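Local coordinates for protein nitric oxide dioxygenase (Rhodothermus marinus DSM 4252, PDB 6WK3) that binds heme b in a globin domain, is probably a nitric oxide dioxygenase, and is engineered here to act as a carbene transferase, at residues P19-H24 / A63-I68; P41-L46 / A92-L97; R80-H85 / A138-V143. The protein carries 1 engineered substitution. All coordinates share one frame; numbering follows the deposited sequence.

Contact 1 of 3, residues P19-H24 / A63-I68; sequences PALQKH and AYARSI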
loop_
_atom_site.group_PDB
_atom_site.type_symbol
_atom_site.label_atom_id
_atom_site.label_comp_id
_atom_site.label_asym_id
_atom_site.label_seq_id
_atom_site.Cartn_x
_atom_site.Cartn_y
_atom_site.Cartn_z
ATOM N N PRO A 19 -7.709 -27.661 5.899
ATOM C CA PRO A 19 -6.856 -28.639 5.197
ATOM C C PRO A 19 -6.862 -28.499 3.680
ATOM O O PRO A 19 -5.807 -28.654 3.051
ATOM C CB PRO A 19 -7.435 -29.983 5.657
ATOM C CG PRO A 19 -7.946 -29.699 7.021
ATOM C CD PRO A 19 -8.534 -28.315 6.939
ATOM N N ALA A 20 -8.017 -28.210 3.070
ATOM C CA ALA A 20 -8.056 -27.989 1.625
ATOM C C ALA A 20 -7.348 -26.699 1.227
ATOM O O ALA A 20 -6.717 -26.638 0.165
ATOM C CB ALA A 20 -9.502 -27.964 1.130
ATOM N N LEU A 21 -7.447 -25.658 2.056
ATOM C CA LEU A 21 -6.782 -24.399 1.746
ATOM C C LEU A 21 -5.272 -24.507 1.906
ATOM O O LEU A 21 -4.526 -23.870 1.155
ATOM C CB LEU A 21 -7.333 -23.279 2.625
ATOM C CG LEU A 21 -8.686 -22.693 2.215
ATOM C CD1 LEU A 21 -9.121 -21.630 3.202
ATOM C CD2 LEU A 21 -8.631 -22.118 0.818
ATOM N N GLN A 22 -4.799 -25.303 2.868
ATOM C CA GLN A 22 -3.361 -25.517 2.993
ATOM C C GLN A 22 -2.772 -26.103 1.717
ATOM O O GLN A 22 -1.601 -25.861 1.404
ATOM C CB GLN A 22 -3.056 -26.433 4.176
ATOM C CG GLN A 22 -3.345 -25.815 5.526
ATOM C CD GLN A 22 -3.061 -26.768 6.675
ATOM O OE1 GLN A 22 -2.541 -26.367 7.717
ATOM N NE2 GLN A 22 -3.401 -28.037 6.486
ATOM N N LYS A 23 -3.567 -26.861 0.964
ATOM C CA LYS A 23 -3.096 -27.475 -0.268
ATOM C C LYS A 23 -3.501 -26.715 -1.523
ATOM O O LYS A 23 -2.812 -26.824 -2.539
ATOM C CB LYS A 23 -3.615 -28.915 -0.370
ATOM C CG LYS A 23 -2.865 -29.920 0.498
ATOM C CD LYS A 23 -3.344 -31.347 0.236
ATOM C CE LYS A 23 -2.551 -32.369 1.044
ATOM N NZ LYS A 23 -1.092 -32.333 0.735
ATOM N N HIS A 24 -4.588 -25.939 -1.484
ATOM C CA HIS A 24 -5.181 -25.409 -2.709
ATOM C C HIS A 24 -5.434 -23.905 -2.690
ATOM O O HIS A 24 -6.046 -23.390 -3.632
ATOM C CB HIS A 24 -6.509 -26.122 -3.013
ATOM C CG HIS A 24 -6.392 -27.610 -3.137
ATOM N ND1 HIS A 24 -5.429 -28.222 -3.912
ATOM C CD2 HIS A 24 -7.132 -28.609 -2.598
ATOM C CE1 HIS A 24 -5.573 -29.533 -3.834
ATOM N NE2 HIS A 24 -6.599 -29.794 -3.044
ATOM N N ALA A 63 -5.054 -17.785 6.464
ATOM C CA ALA A 63 -5.013 -17.198 7.799
ATOM C C ALA A 63 -6.416 -16.879 8.305
ATOM O O ALA A 63 -6.732 -17.118 9.474
ATOM C CB ALA A 63 -4.138 -15.942 7.798
ATOM N N TYR A 64 -7.272 -16.351 7.431
ATOM C CA TYR A 64 -8.638 -16.015 7.816
ATOM C C TYR A 64 -9.416 -17.256 8.226
ATOM O O TYR A 64 -10.177 -17.230 9.198
ATOM C CB TYR A 64 -9.328 -15.310 6.652
ATOM C CG TYR A 64 -10.742 -14.843 6.908
ATOM C CD1 TYR A 64 -11.097 -14.236 8.110
ATOM C CD2 TYR A 64 -11.716 -14.984 5.931
ATOM C CE1 TYR A 64 -12.396 -13.786 8.323
ATOM C CE2 TYR A 64 -13.005 -14.546 6.134
ATOM C CZ TYR A 64 -13.342 -13.949 7.327
ATOM O OH TYR A 64 -14.631 -13.515 7.511
ATOM N N ALA A 65 -9.246 -18.353 7.490
ATOM C CA ALA A 65 -9.925 -19.591 7.848
ATOM C C ALA A 65 -9.377 -20.160 9.152
ATOM O O ALA A 65 -10.128 -20.729 9.949
ATOM C CB ALA A 65 -9.801 -20.601 6.705
ATOM N N ARG A 66 -8.073 -20.003 9.393
ATOM C CA ARG A 66 -7.470 -20.461 10.640
ATOM C C ARG A 66 -7.895 -19.617 11.837
ATOM O O ARG A 66 -7.677 -20.027 12.980
ATOM C CB ARG A 66 -5.945 -20.425 10.536
ATOM C CG ARG A 66 -5.314 -21.449 9.609
ATOM C CD ARG A 66 -3.895 -21.728 10.067
ATOM N NE ARG A 66 -3.012 -22.169 8.994
ATOM C CZ ARG A 66 -2.678 -23.436 8.778
ATOM N NH1 ARG A 66 -3.160 -24.396 9.560
ATOM N NH2 ARG A 66 -1.860 -23.745 7.781
ATOM N N SER A 67 -8.468 -18.442 11.602
ATOM C CA SER A 67 -8.792 -17.510 12.671
ATOM C C SER A 67 -10.235 -17.042 12.555
ATOM O O SER A 67 -10.566 -15.927 12.959
ATOM C CB SER A 67 -7.830 -16.323 12.657
ATOM O OG SER A 67 -8.298 -15.266 13.477
ATOM N N ILE A 68 -11.101 -17.887 11.992
ATOM C CA ILE A 68 -12.491 -17.506 11.793
ATOM C C ILE A 68 -13.237 -17.371 13.119
ATOM O O ILE A 68 -14.254 -16.672 13.179
ATOM C CB ILE A 68 -13.175 -18.514 10.846
ATOM C CG1 ILE A 68 -14.505 -17.966 10.324
ATOM C CG2 ILE A 68 -13.379 -19.852 11.533
ATOM C CD1 ILE A 68 -14.379 -16.667 9.570
#

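Contact 2 of 3, residues P41-L46 / A92-L97; sequences PETRSL and AVHYPL. With HEM (protoporphyrin IX containing Fe), chain E.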
loop_
_atom_site.group_PDB
_atom_site.type_symbol
_atom_site.label_atom_id
_atom_site.label_comp_id
_atom_site.label_asym_id
_atom_site.label_seq_id
_atom_site.Cartn_x
_atom_site.Cartn_y
_atom_site.Cartn_z
ATOM N N PRO A 41 -12.847 -6.749 -17.211
ATOM C CA PRO A 41 -11.551 -6.185 -17.622
ATOM C C PRO A 41 -11.255 -4.815 -17.039
ATOM O O PRO A 41 -10.081 -4.434 -16.972
ATOM C CB PRO A 41 -11.668 -6.126 -19.153
ATOM C CG PRO A 41 -12.713 -7.136 -19.496
ATOM C CD PRO A 41 -13.694 -7.090 -18.365
ATOM N N GLU A 42 -12.272 -4.059 -16.620
ATOM C CA GLU A 42 -12.010 -2.765 -16.000
ATOM C C GLU A 42 -11.121 -2.899 -14.768
ATOM O O GLU A 42 -10.371 -1.971 -14.443
ATOM C CB GLU A 42 -13.327 -2.083 -15.631
ATOM N N THR A 43 -11.169 -4.052 -14.091
ATOM C CA THR A 43 -10.442 -4.238 -12.841
ATOM C C THR A 43 -8.965 -4.552 -13.032
ATOM O O THR A 43 -8.201 -4.433 -12.069
ATOM C CB THR A 43 -11.062 -5.367 -12.013
ATOM O OG1 THR A 43 -10.785 -6.626 -12.643
ATOM C CG2 THR A 43 -12.567 -5.176 -11.869
ATOM N N ARG A 44 -8.539 -4.970 -14.228
ATOM C CA ARG A 44 -7.134 -5.333 -14.395
ATOM C C ARG A 44 -6.221 -4.131 -14.229
ATOM O O ARG A 44 -5.047 -4.291 -13.878
ATOM C CB ARG A 44 -6.897 -5.975 -15.758
ATOM C CG ARG A 44 -8.073 -6.727 -16.315
ATOM C CD ARG A 44 -7.923 -6.889 -17.820
ATOM N NE ARG A 44 -8.896 -7.833 -18.363
ATOM C CZ ARG A 44 -9.005 -8.134 -19.653
ATOM N NH1 ARG A 44 -8.196 -7.560 -20.535
ATOM N NH2 ARG A 44 -9.924 -9.006 -20.058
ATOM N N SER A 45 -6.736 -2.925 -14.476
ATOM C CA SER A 45 -5.967 -1.707 -14.251
ATOM C C SER A 45 -5.573 -1.525 -12.790
ATOM O O SER A 45 -4.689 -0.715 -12.497
ATOM C CB SER A 45 -6.769 -0.489 -14.714
ATOM O OG SER A 45 -7.536 -0.789 -15.869
ATOM N N LEU A 46 -6.198 -2.260 -11.872
ATOM C CA LEU A 46 -5.935 -2.076 -10.453
ATOM C C LEU A 46 -4.713 -2.845 -9.964
ATOM O O LEU A 46 -4.137 -2.464 -8.940
ATOM C CB LEU A 46 -7.166 -2.492 -9.647
ATOM C CG LEU A 46 -8.466 -1.783 -10.031
ATOM C CD1 LEU A 46 -9.650 -2.399 -9.311
ATOM C CD2 LEU A 46 -8.378 -0.307 -9.716
ATOM N N ALA A 92 -16.373 -0.027 -3.503
ATOM C CA ALA A 92 -17.358 -0.850 -2.812
ATOM C C ALA A 92 -18.055 -1.809 -3.768
ATOM O O ALA A 92 -18.358 -2.952 -3.402
ATOM C CB ALA A 92 -18.380 0.041 -2.109
ATOM N N VAL A 93 -18.307 -1.369 -5.002
ATOM C CA VAL A 93 -19.040 -2.203 -5.953
ATOM C C VAL A 93 -18.189 -3.304 -6.564
ATOM O O VAL A 93 -18.729 -4.172 -7.261
ATOM C CB VAL A 93 -19.647 -1.337 -7.071
ATOM C CG1 VAL A 93 -20.898 -0.632 -6.557
ATOM C CG2 VAL A 93 -18.622 -0.332 -7.582
ATOM N N HIS A 94 -16.877 -3.300 -6.323
ATOM C CA HIS A 94 -16.037 -4.392 -6.804
ATOM C C HIS A 94 -16.233 -5.661 -5.983
ATOM O O HIS A 94 -16.051 -6.766 -6.505
ATOM C CB HIS A 94 -14.566 -3.979 -6.774
ATOM C CG HIS A 94 -14.206 -2.937 -7.786
ATOM N ND1 HIS A 94 -13.438 -1.834 -7.477
ATOM C CD2 HIS A 94 -14.503 -2.830 -9.103
ATOM C CE1 HIS A 94 -13.276 -1.095 -8.560
ATOM N NE2 HIS A 94 -13.913 -1.677 -9.559
ATOM N N TYR A 95 -16.596 -5.522 -4.707
ATOM C CA TYR A 95 -16.654 -6.684 -3.823
ATOM C C TYR A 95 -17.621 -7.769 -4.286
ATOM O O TYR A 95 -17.268 -8.953 -4.162
ATOM C CB TYR A 95 -16.973 -6.224 -2.394
ATOM C CG TYR A 95 -15.767 -5.617 -1.728
ATOM C CD1 TYR A 95 -14.831 -6.418 -1.089
ATOM C CD2 TYR A 95 -15.532 -4.248 -1.783
ATOM C CE1 TYR A 95 -13.710 -5.873 -0.500
ATOM C CE2 TYR A 95 -14.414 -3.693 -1.192
ATOM C CZ TYR A 95 -13.508 -4.512 -0.549
ATOM O OH TYR A 95 -12.390 -3.978 0.041
ATOM N N PRO A 96 -18.816 -7.468 -4.807
ATOM C CA PRO A 96 -19.629 -8.556 -5.377
ATOM C C PRO A 96 -18.943 -9.277 -6.525
ATOM O O PRO A 96 -19.122 -10.493 -6.672
ATOM C CB PRO A 96 -20.904 -7.836 -5.836
ATOM C CG PRO A 96 -20.992 -6.646 -4.965
ATOM C CD PRO A 96 -19.572 -6.203 -4.755
ATOM N N LEU A 97 -18.146 -8.570 -7.331
ATOM C CA LEU A 97 -17.486 -9.212 -8.466
ATOM C C LEU A 97 -16.444 -10.218 -8.003
ATOM O O LEU A 97 -16.344 -11.317 -8.562
ATOM C CB LEU A 97 -16.833 -8.167 -9.371
ATOM C CG LEU A 97 -17.560 -6.840 -9.554
ATOM C CD1 LEU A 97 -16.731 -5.906 -10.426
ATOM C CD2 LEU A 97 -18.938 -7.075 -10.151
HETATM C CHA HEM E . -4.537 -6.541 -2.411
HETATM C CHB HEM E . -7.357 -9.597 0.114
HETATM C CHC HEM E . -11.158 -7.682 -2.191
HETATM C CHD HEM E . -8.149 -5.942 -5.589
HETATM C C1A HEM E . -4.961 -7.479 -1.489
HETATM C C2A HEM E . -4.145 -8.132 -0.489
HETATM C C3A HEM E . -4.916 -8.975 0.201
HETATM C C4A HEM E . -6.259 -8.890 -0.326
HETATM C CMA HEM E . -4.460 -9.884 1.360
HETATM C CAA HEM E . -2.641 -7.895 -0.259
HETATM C CBA HEM E . -2.487 -6.766 0.753
HETATM C CGA HEM E . -1.040 -6.637 1.148
HETATM O O1A HEM E . -0.329 -5.788 0.556
HETATM O O2A HEM E . -0.592 -7.383 2.056
HETATM C C1B HEM E . -8.658 -9.314 -0.242
HETATM C C2B HEM E . -9.863 -9.853 0.358
HETATM C C3B HEM E . -10.917 -9.329 -0.294
HETATM C C4B HEM E . -10.408 -8.432 -1.313
HETATM C CMB HEM E . -9.856 -10.869 1.519
HETATM C CAB HEM E . -12.431 -9.545 -0.050
HETATM C CBB HEM E . -12.937 -9.988 1.102
HETATM C C1C HEM E . -10.692 -7.067 -3.337
HETATM C C2C HEM E . -11.501 -6.437 -4.353
HETATM C C3C HEM E . -10.690 -5.968 -5.306
HETATM C C4C HEM E . -9.317 -6.257 -4.920
HETATM C CMC HEM E . -13.041 -6.346 -4.345
HETATM C CAC HEM E . -11.195 -5.228 -6.563
HETATM C CBC HEM E . -10.498 -5.255 -7.697
HETATM C C1D HEM E . -6.907 -5.824 -4.993
HETATM C C2D HEM E . -5.757 -5.063 -5.446
HETATM C C3D HEM E . -4.762 -5.243 -4.558
HETATM C C4D HEM E . -5.246 -6.112 -3.514
HETATM C CMD HEM E . -5.711 -4.212 -6.734
HETATM C CAD HEM E . -3.331 -4.662 -4.577
HETATM C CBD HEM E . -3.359 -3.184 -4.208
HETATM C CGD HEM E . -1.993 -2.716 -3.769
HETATM O O1D HEM E . -1.183 -3.554 -3.287
HETATM O O2D HEM E . -1.726 -1.491 -3.889
HETATM N NA HEM E . -6.244 -7.968 -1.357
HETATM N NB HEM E . -9.033 -8.452 -1.250
HETATM N NC HEM E . -9.370 -6.936 -3.720
HETATM N ND HEM E . -6.547 -6.444 -3.817
HETATM FE FE HEM E . -7.786 -7.539 -2.608
#

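Contact 3 of 3, residues R80-H85 / A138-V143; sequences RMVLSH and AQVYAV. With HEM (protoporphyrin IX containing Fe), chain E.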
loop_
_atom_site.group_PDB
_atom_site.type_symbol
_atom_site.label_atom_id
_atom_site.label_comp_id
_atom_site.label_asym_id
_atom_site.label_seq_id
_atom_site.Cartn_x
_atom_site.Cartn_y
_atom_site.Cartn_z
ATOM N N ARG A 80 -3.430 -3.840 6.496
ATOM C CA ARG A 80 -2.699 -3.882 5.236
ATOM C C ARG A 80 -3.649 -3.964 4.050
ATOM O O ARG A 80 -3.467 -3.259 3.052
ATOM C CB ARG A 80 -1.730 -5.062 5.228
ATOM C CG ARG A 80 -0.323 -4.711 5.672
ATOM C CD ARG A 80 0.662 -5.787 5.249
ATOM N NE ARG A 80 0.056 -7.118 5.279
ATOM C CZ ARG A 80 0.003 -7.900 6.355
ATOM N NH1 ARG A 80 0.523 -7.491 7.507
ATOM N NH2 ARG A 80 -0.569 -9.095 6.278
ATOM N N MET A 81 -4.673 -4.815 4.142
ATOM C CA MET A 81 -5.630 -4.935 3.045
ATOM C C MET A 81 -6.330 -3.612 2.772
ATOM O O MET A 81 -6.514 -3.227 1.614
ATOM C CB MET A 81 -6.665 -6.014 3.362
ATOM C CG MET A 81 -6.100 -7.411 3.392
ATOM S SD MET A 81 -7.313 -8.621 3.935
ATOM C CE MET A 81 -6.282 -9.677 4.946
ATOM N N VAL A 82 -6.730 -2.906 3.831
ATOM C CA VAL A 82 -7.464 -1.655 3.671
ATOM C C VAL A 82 -6.613 -0.633 2.928
ATOM O O VAL A 82 -7.070 0.011 1.977
ATOM C CB VAL A 82 -7.911 -1.123 5.045
ATOM C CG1 VAL A 82 -8.278 0.359 4.958
ATOM C CG2 VAL A 82 -9.071 -1.948 5.580
ATOM N N LEU A 83 -5.359 -0.474 3.351
ATOM C CA LEU A 83 -4.518 0.570 2.780
ATOM C C LEU A 83 -4.032 0.192 1.391
ATOM O O LEU A 83 -3.901 1.066 0.526
ATOM C CB LEU A 83 -3.348 0.861 3.719
ATOM C CG LEU A 83 -3.812 1.297 5.111
ATOM C CD1 LEU A 83 -2.681 1.257 6.115
ATOM C CD2 LEU A 83 -4.428 2.690 5.052
ATOM N N SER A 84 -3.777 -1.097 1.152
ATOM C CA SER A 84 -3.489 -1.556 -0.202
ATOM C C SER A 84 -4.662 -1.272 -1.135
ATOM O O SER A 84 -4.482 -0.726 -2.228
ATOM C CB SER A 84 -3.155 -3.048 -0.189
ATOM O OG SER A 84 -2.001 -3.303 0.597
ATOM N N HIS A 85 -5.878 -1.620 -0.713
ATOM C CA HIS A 85 -7.049 -1.375 -1.553
ATOM C C HIS A 85 -7.218 0.107 -1.843
ATOM O O HIS A 85 -7.459 0.504 -2.987
ATOM C CB HIS A 85 -8.304 -1.916 -0.878
ATOM C CG HIS A 85 -8.402 -3.402 -0.908
ATOM N ND1 HIS A 85 -9.341 -4.100 -0.181
ATOM C CD2 HIS A 85 -7.675 -4.324 -1.576
ATOM C CE1 HIS A 85 -9.188 -5.393 -0.401
ATOM N NE2 HIS A 85 -8.185 -5.554 -1.247
ATOM N N ALA A 138 -13.856 3.235 2.776
ATOM C CA ALA A 138 -14.630 4.454 2.561
ATOM C C ALA A 138 -14.223 5.544 3.546
ATOM O O ALA A 138 -14.127 6.721 3.178
ATOM C CB ALA A 138 -16.125 4.157 2.675
ATOM N N GLN A 139 -13.970 5.168 4.802
ATOM C CA GLN A 139 -13.496 6.142 5.778
ATOM C C GLN A 139 -12.137 6.705 5.380
ATOM O O GLN A 139 -11.902 7.912 5.500
ATOM C CB GLN A 139 -13.424 5.506 7.165
ATOM C CG GLN A 139 -14.769 5.089 7.746
ATOM C CD GLN A 139 -14.641 4.558 9.160
ATOM O OE1 GLN A 139 -13.820 3.680 9.433
ATOM N NE2 GLN A 139 -15.444 5.097 10.071
ATOM N N VAL A 140 -11.231 5.849 4.901
ATOM C CA VAL A 140 -9.900 6.313 4.515
ATOM C C VAL A 140 -9.988 7.232 3.303
ATOM O O VAL A 140 -9.260 8.229 3.208
ATOM C CB VAL A 140 -8.972 5.112 4.256
ATOM C CG1 VAL A 140 -7.749 5.535 3.451
ATOM C CG2 VAL A 140 -8.558 4.466 5.568
ATOM N N TYR A 141 -10.878 6.918 2.360
ATOM C CA TYR A 141 -11.092 7.800 1.217
ATOM C C TYR A 141 -11.562 9.178 1.672
ATOM O O TYR A 141 -11.056 10.207 1.207
ATOM C CB TYR A 141 -12.105 7.174 0.260
ATOM C CG TYR A 141 -11.573 6.006 -0.544
ATOM C CD1 TYR A 141 -10.270 6.000 -1.025
ATOM C CD2 TYR A 141 -12.381 4.914 -0.829
ATOM C CE1 TYR A 141 -9.787 4.934 -1.763
ATOM C CE2 TYR A 141 -11.911 3.850 -1.564
ATOM C CZ TYR A 141 -10.614 3.861 -2.029
ATOM O OH TYR A 141 -10.149 2.790 -2.762
ATOM N N ALA A 142 -12.522 9.217 2.602
ATOM C CA ALA A 142 -13.085 10.493 3.034
ATOM C C ALA A 142 -12.044 11.371 3.717
ATOM O O ALA A 142 -12.108 12.602 3.615
ATOM C CB ALA A 142 -14.271 10.247 3.965
ATOM N N VAL A 143 -11.072 10.761 4.398
ATOM C CA VAL A 143 -10.042 11.526 5.099
ATOM C C VAL A 143 -9.052 12.144 4.116
ATOM O O VAL A 143 -8.559 13.256 4.330
ATOM C CB VAL A 143 -9.336 10.624 6.125
ATOM C CG1 VAL A 143 -8.316 11.402 6.916
ATOM C CG2 VAL A 143 -10.350 10.044 7.047
HETATM C CHA HEM E . -4.537 -6.541 -2.411
HETATM C CHB HEM E . -7.357 -9.597 0.114
HETATM C CHC HEM E . -11.158 -7.682 -2.191
HETATM C CHD HEM E . -8.149 -5.942 -5.589
HETATM C C1A HEM E . -4.961 -7.479 -1.489
HETATM C C2A HEM E . -4.145 -8.132 -0.489
HETATM C C3A HEM E . -4.916 -8.975 0.201
HETATM C C4A HEM E . -6.259 -8.890 -0.326
HETATM C CMA HEM E . -4.460 -9.884 1.360
HETATM C CAA HEM E . -2.641 -7.895 -0.259
HETATM C CBA HEM E . -2.487 -6.766 0.753
HETATM C CGA HEM E . -1.040 -6.637 1.148
HETATM O O1A HEM E . -0.329 -5.788 0.556
HETATM O O2A HEM E . -0.592 -7.383 2.056
HETATM C C1B HEM E . -8.658 -9.314 -0.242
HETATM C C2B HEM E . -9.863 -9.853 0.358
HETATM C C3B HEM E . -10.917 -9.329 -0.294
HETATM C C4B HEM E . -10.408 -8.432 -1.313
HETATM C CMB HEM E . -9.856 -10.869 1.519
HETATM C CAB HEM E . -12.431 -9.545 -0.050
HETATM C CBB HEM E . -12.937 -9.988 1.102
HETATM C C1C HEM E . -10.692 -7.067 -3.337
HETATM C C2C HEM E . -11.501 -6.437 -4.353
HETATM C C3C HEM E . -10.690 -5.968 -5.306
HETATM C C4C HEM E . -9.317 -6.257 -4.920
HETATM C CMC HEM E . -13.041 -6.346 -4.345
HETATM C CAC HEM E . -11.195 -5.228 -6.563
HETATM C CBC HEM E . -10.498 -5.255 -7.697
HETATM C C1D HEM E . -6.907 -5.824 -4.993
HETATM C C2D HEM E . -5.757 -5.063 -5.446
HETATM C C3D HEM E . -4.762 -5.243 -4.558
HETATM C C4D HEM E . -5.246 -6.112 -3.514
HETATM C CMD HEM E . -5.711 -4.212 -6.734
HETATM C CAD HEM E . -3.331 -4.662 -4.577
HETATM C CBD HEM E . -3.359 -3.184 -4.208
HETATM C CGD HEM E . -1.993 -2.716 -3.769
HETATM O O1D HEM E . -1.183 -3.554 -3.287
HETATM O O2D HEM E . -1.726 -1.491 -3.889
HETATM N NA HEM E . -6.244 -7.968 -1.357
HETATM N NB HEM E . -9.033 -8.452 -1.250
HETATM N NC HEM E . -9.370 -6.936 -3.720
HETATM N ND HEM E . -6.547 -6.444 -3.817
HETATM FE FE HEM E . -7.786 -7.539 -2.608
#

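Contact 1 of 3, residues P19-H24 / A63-I68
Leu-21 and Ala-65 mark the closest approach of the two backbones, with the CA of Leu-21 8.4 Å from the CA of Ala-65. Residues 19-24 lie in helix 18-39 and residues 63-68 run off the end of helix 50-66, two helices of the all-helical globin fold whose order in the chain is consistent with the B and E helices of the family. At this separation the apolar part of the contact is one pair: CD1 of Leu-21 meets the methyl CB of Ala-65 at 3.7 Å. The CA-CB bonds of both point toward the opposing helix, and both residues also touch Trp-122 of helix 116-145, whose side chain joins this buried side of the interface to a third helix. Nearby, Val-18 extends the packing onto Ala-65 and Arg-66.

On the exposed side the joint is polar. Gln-22 and Arg-66 leave their backbones alongside the interface, and their ends then swing toward each other, the two side chains crossing at about a right angle. For Gln-22, CG beside the backbone N (chi1 -68°) and an extended chain beyond it carry the amide out to the guanidinium. Arg-66 then presents its NH1/NH2 end, and both nitrogens donate to the single oxygen OE1 of Gln-22. Amide and guanidinium planes stand 63° apart, so the fork is not coplanar with its acceptor, and both hydrogen bonds are well short of straight. The two donors also use OE1 differently: NH2 of Arg-66, 2.7 Å from OE1 of Gln-22, lies in the carbonyl plane on a lone pair, whereas NH1 of Arg-66, 2.8 Å from the same OE1, sits 36° above that plane.

Contact 2 of 3, residues P41-L46 / A92-L97
At one edge of the heme pocket, Leu-46 and Thr-43 of the loop 41-46 meet His-94 near the start of helix 94-110. With CG of Leu-46 beside the backbone N (chi1 -56°) and CD1 anti to CA, the CD1 methyl lies over one face of the imidazole, 3.9 Å from CE1 of His-94, and the same CD1 is 3.4 Å from CBC of the heme, so a single branch touches both ring and vinyl group. Thr-43 slides past the histidine in the opposite direction and brings CG2 to 4.1 Å from CD2 of His-94, obliquely to the ring. Its OG1 takes no part across the contact, being hydrogen-bonded to Tyr-40 O, while His-94 ND1 is hydrogen-bonded to Gln-91 N.

In the globin fold, the segment between helices 18-39 and 50-66 is thus brought against the helix that follows the proximal histidine helix, with a heme vinyl beside the joint: CB of His-94 is 3.6 Å from CAC of the heme. The next residue, Tyr-95, sets one ring face against the heme methyl CMC, which lies 3.7 Å above the tyrosine plane, offset toward the rim, and its OH is hydrogen-bonded to Glu-137 OE1 and, weakly, to His-85 ND1. With an alanine at Tyr-95, Glu-137 would probably lose a hydrogen-bonding mate and the heme methyl its flat support. CE1 of Tyr-95 comes 3.6 Å from the meso carbon CHC of the heme.

Contact 3 of 3, residues R80-H85 / A138-V143
Val-82 and His-85 of helix 75-88 meet Val-140 and Tyr-141 of helix 116-145, while Arg-80, Met-81 and Ser-84 of the same helix contact the heme. Arg-80 comes first. A bend at chi3 (-34°) places NE near the propionate, and NE of Arg-80 donates to O2A of the heme at 3.3 Å with an N-H...O angle of 151°. The oxygen lies at the edge of the guanidinium, in its plane. Met-81 follows with CG 3.6 Å from the heme methyl CMA.

Val-82 reaches the other helix through CG1, which lies anti to its own backbone nitrogen and is 4.2 Å from CG2 of Val-140, an apolar contact; Leu-133 and Glu-137 also touch Val-82. Leu-83 packs on Leu-144 of the second subunit, and Val-140 on Leu-83 of that subunit, placing the joint at the dimer interface. Ser-84 holds OG 3.0 Å from O1A of the heme, and Arg-87 NE of the second subunit is hydrogen-bonded to the same OG.

His-85 is the proximal ligand of the globin heme, its NE2 2.4 Å from the iron. The imidazole stands over the line of two opposite pyrrole nitrogens, with CE1 of His-85 3.2 Å from NB and CD2 of His-85 3.3 Å from ND of the heme. OH of Tyr-141 lies 3.5 Å from O of His-85 but is hydrogen-bonded to Val-90 O instead. On the far side of the His-85 ring ND1 is hydrogen-bonded to Glu-137 OE2, within helix 116-145. A carboxylate hydrogen-bonded there would probably increase electron donation from the imidazole to the iron and help fix the ring's rotation, as is proposed for proximal histidines in flavohemoglobins.

Overall arrangement
From the N terminus, helix 18-39 opens contact 1 at 19-24. The loop 41-46 opens contact 2 before 63-68 closes contact 1, tying helix 18-39 to the end of helix 50-66, so the two cross. Helix 75-88 then opens contact 3 at 80-85, in series with contact 1. Residues 92-97 close contact 2 inside the span of contact 3, joining the loop after helix 18-39 to helix 94-110. Last, 138-143 closes contact 3, which ties helix 75-88 to helix 116-145; contacts 2 and 3 therefore also cross. Both touch the heme, with centres 16 Å apart, whereas contact 1 lies on the opposite side of the chain's centre from each.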